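Local atomic coordinates of Alpha/beta hydrolase (Legionella pneumophila subsp. pneumophila str. Philadelphia 1, PDB entry 4EZI), a protein that is probably a hydrolase of the alpha/beta-hydrolase fold, perhaps acting as a triacylglycerol lipase, although its function has not been established. Residues A[144-149]-A[187-192]. Numbering follows the deposited sequence.
Sequences MLFAAK and PDLPVS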
loop_
_atom_site.group_PDB
_atom_site.type_symbol
_atom_site.label_atom_id
_atom_site.label_comp_id
_atom_site.label_asym_id
_atom_site.label_seq_id
_atom_site.Cartn_x
_atom_site.Cartn_y
_atom_site.Cartn_z
HETATM N N MSE A 144 1.702 -12.320 4.249
HETATM C CA MSE A 144 2.374 -11.621 5.355
HETATM C C MSE A 144 1.524 -11.668 6.628
HETATM O O MSE A 144 2.018 -11.944 7.708
HETATM C CB MSE A 144 2.654 -10.172 4.951
HETATM C CG MSE A 144 3.202 -9.311 6.075
HETATM SE SE MSE A 144 5.049 -9.670 6.460
HETATM C CE MSE A 144 5.071 -8.778 8.166
ATOM N N LEU A 145 0.237 -11.404 6.495
ATOM C CA LEU A 145 -0.673 -11.417 7.627
ATOM C C LEU A 145 -0.689 -12.791 8.274
ATOM O O LEU A 145 -0.582 -12.914 9.506
ATOM C CB LEU A 145 -2.073 -10.978 7.185
ATOM C CG LEU A 145 -3.170 -11.104 8.245
ATOM C CD1 LEU A 145 -2.893 -10.229 9.467
ATOM C CD2 LEU A 145 -4.530 -10.797 7.589
ATOM N N PHE A 146 -0.823 -13.837 7.468
ATOM C CA PHE A 146 -0.848 -15.193 8.018
ATOM C C PHE A 146 0.462 -15.522 8.725
ATOM O O PHE A 146 0.472 -16.130 9.800
ATOM C CB PHE A 146 -1.137 -16.229 6.936
ATOM C CG PHE A 146 -2.517 -16.133 6.346
ATOM C CD1 PHE A 146 -3.571 -15.604 7.060
ATOM C CD2 PHE A 146 -2.760 -16.590 5.071
ATOM C CE1 PHE A 146 -4.841 -15.529 6.497
ATOM C CE2 PHE A 146 -4.015 -16.531 4.516
ATOM C CZ PHE A 146 -5.052 -16.004 5.220
ATOM N N ALA A 147 1.579 -15.144 8.109
ATOM C CA ALA A 147 2.893 -15.380 8.734
ATOM C C ALA A 147 3.030 -14.633 10.055
ATOM O O ALA A 147 3.611 -15.180 11.004
ATOM C CB ALA A 147 4.010 -14.984 7.753
ATOM N N ALA A 148 2.493 -13.424 10.124
ATOM C CA ALA A 148 2.533 -12.662 11.350
ATOM C C ALA A 148 1.710 -13.309 12.455
ATOM O O ALA A 148 2.103 -13.324 13.622
ATOM C CB ALA A 148 2.053 -11.242 11.108
ATOM N N LYS A 149 0.573 -13.886 12.085
ATOM C CA LYS A 149 -0.229 -14.615 13.048
ATOM C C LYS A 149 0.493 -15.857 13.537
ATOM O O LYS A 149 0.371 -16.231 14.707
ATOM C CB LYS A 149 -1.602 -14.935 12.476
ATOM C CG LYS A 149 -2.457 -13.654 12.324
ATOM C CD LYS A 149 -3.832 -13.849 11.764
ATOM C CE LYS A 149 -4.785 -14.295 12.866
ATOM N NZ LYS A 149 -6.176 -14.369 12.376
ATOM N N PRO A 187 -13.127 -16.488 3.185
ATOM C CA PRO A 187 -14.397 -15.892 3.656
ATOM C C PRO A 187 -14.683 -16.027 5.151
ATOM O O PRO A 187 -15.442 -15.224 5.689
ATOM C CB PRO A 187 -15.469 -16.623 2.831
ATOM C CG PRO A 187 -14.826 -17.902 2.446
ATOM C CD PRO A 187 -13.376 -17.555 2.206
ATOM N N ASP A 188 -14.042 -16.996 5.812
ATOM C CA ASP A 188 -14.246 -17.240 7.245
ATOM C C ASP A 188 -13.274 -16.475 8.142
ATOM O O ASP A 188 -13.302 -16.646 9.359
ATOM C CB ASP A 188 -14.173 -18.748 7.546
ATOM C CG ASP A 188 -15.287 -19.542 6.862
ATOM O OD1 ASP A 188 -16.397 -18.995 6.668
ATOM O OD2 ASP A 188 -15.046 -20.727 6.532
ATOM N N LEU A 189 -12.438 -15.615 7.557
ATOM C CA LEU A 189 -11.578 -14.747 8.356
ATOM C C LEU A 189 -12.277 -13.389 8.507
ATOM O O LEU A 189 -12.396 -12.650 7.541
ATOM C CB LEU A 189 -10.222 -14.566 7.675
ATOM C CG LEU A 189 -9.268 -13.634 8.425
ATOM C CD1 LEU A 189 -8.887 -14.206 9.799
ATOM C CD2 LEU A 189 -8.036 -13.357 7.589
ATOM N N PRO A 190 -12.710 -13.024 9.724
ATOM C CA PRO A 190 -13.418 -11.745 9.856
ATOM C C PRO A 190 -12.505 -10.552 9.629
ATOM O O PRO A 190 -11.353 -10.569 10.073
ATOM C CB PRO A 190 -13.944 -11.743 11.306
ATOM C CG PRO A 190 -13.791 -13.137 11.802
ATOM C CD PRO A 190 -12.763 -13.823 10.960
ATOM N N VAL A 191 -13.020 -9.561 8.901
ATOM C CA VAL A 191 -12.348 -8.292 8.704
ATOM C C VAL A 191 -13.227 -7.245 9.389
ATOM O O VAL A 191 -14.446 -7.219 9.160
ATOM C CB VAL A 191 -12.155 -7.963 7.216
ATOM C CG1 VAL A 191 -11.542 -6.553 7.048
ATOM C CG2 VAL A 191 -11.319 -9.018 6.517
ATOM N N SER A 192 -12.639 -6.417 10.252
ATOM C CA SER A 192 -13.386 -5.463 11.092
ATOM C C SER A 192 -13.602 -4.105 10.434
ATOM O O SER A 192 -14.638 -3.489 10.621
ATOM C CB SER A 192 -12.685 -5.267 12.446
ATOM O OG SER A 192 -12.383 -6.511 13.055
#
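Leu189 reaches from a loop to meet Leu145, Phe146 and Lys149 on one face of helix 134-154, and its branched tip shows how a single leucine can span the distance between two backbones. The nearest CA atoms, those of Phe146 and Leu189, are 10.7 Å apart. Leaving the loop, CB of Leu189 points toward the helix but touches none of it; CG, placed anti to the backbone N (chi1 178°), carries the chain outward and is itself still 5.2 Å from CE1 of Phe146. Contact begins at the methyls. CD2 lies near the plane of the Phe146 ring at its edge, 4.0 Å from CE1, in the conformer described here; a second is modelled, so the contact is less certain. The same methyl comes within 4.3 Å of CD2 of Leu145, branch end to branch end. CD1 takes the other course and meets the end of Lys149, whose NZ is 3.7 Å away; a bend at chi3 (82°) shapes the lysine chain that delivers it. Leu189 also touches Leu182 of helix 170-185, while Leu145 touches Met178 of that helix. Segment 187-192 lies in the connection from helix 170-185 to strand 193-197, the second half of the beta-alpha-beta crossover from strand 162-168. No hydrogen bond or salt bridge spans the two segments. Dispersion and the hydrophobic effect therefore account for the Leu145 and Phe146 contacts, whereas NZ against CD1 is plain van der Waals contact with a charged group; the total buried, both sides summed, is a modest 122 Å², with little directional demand.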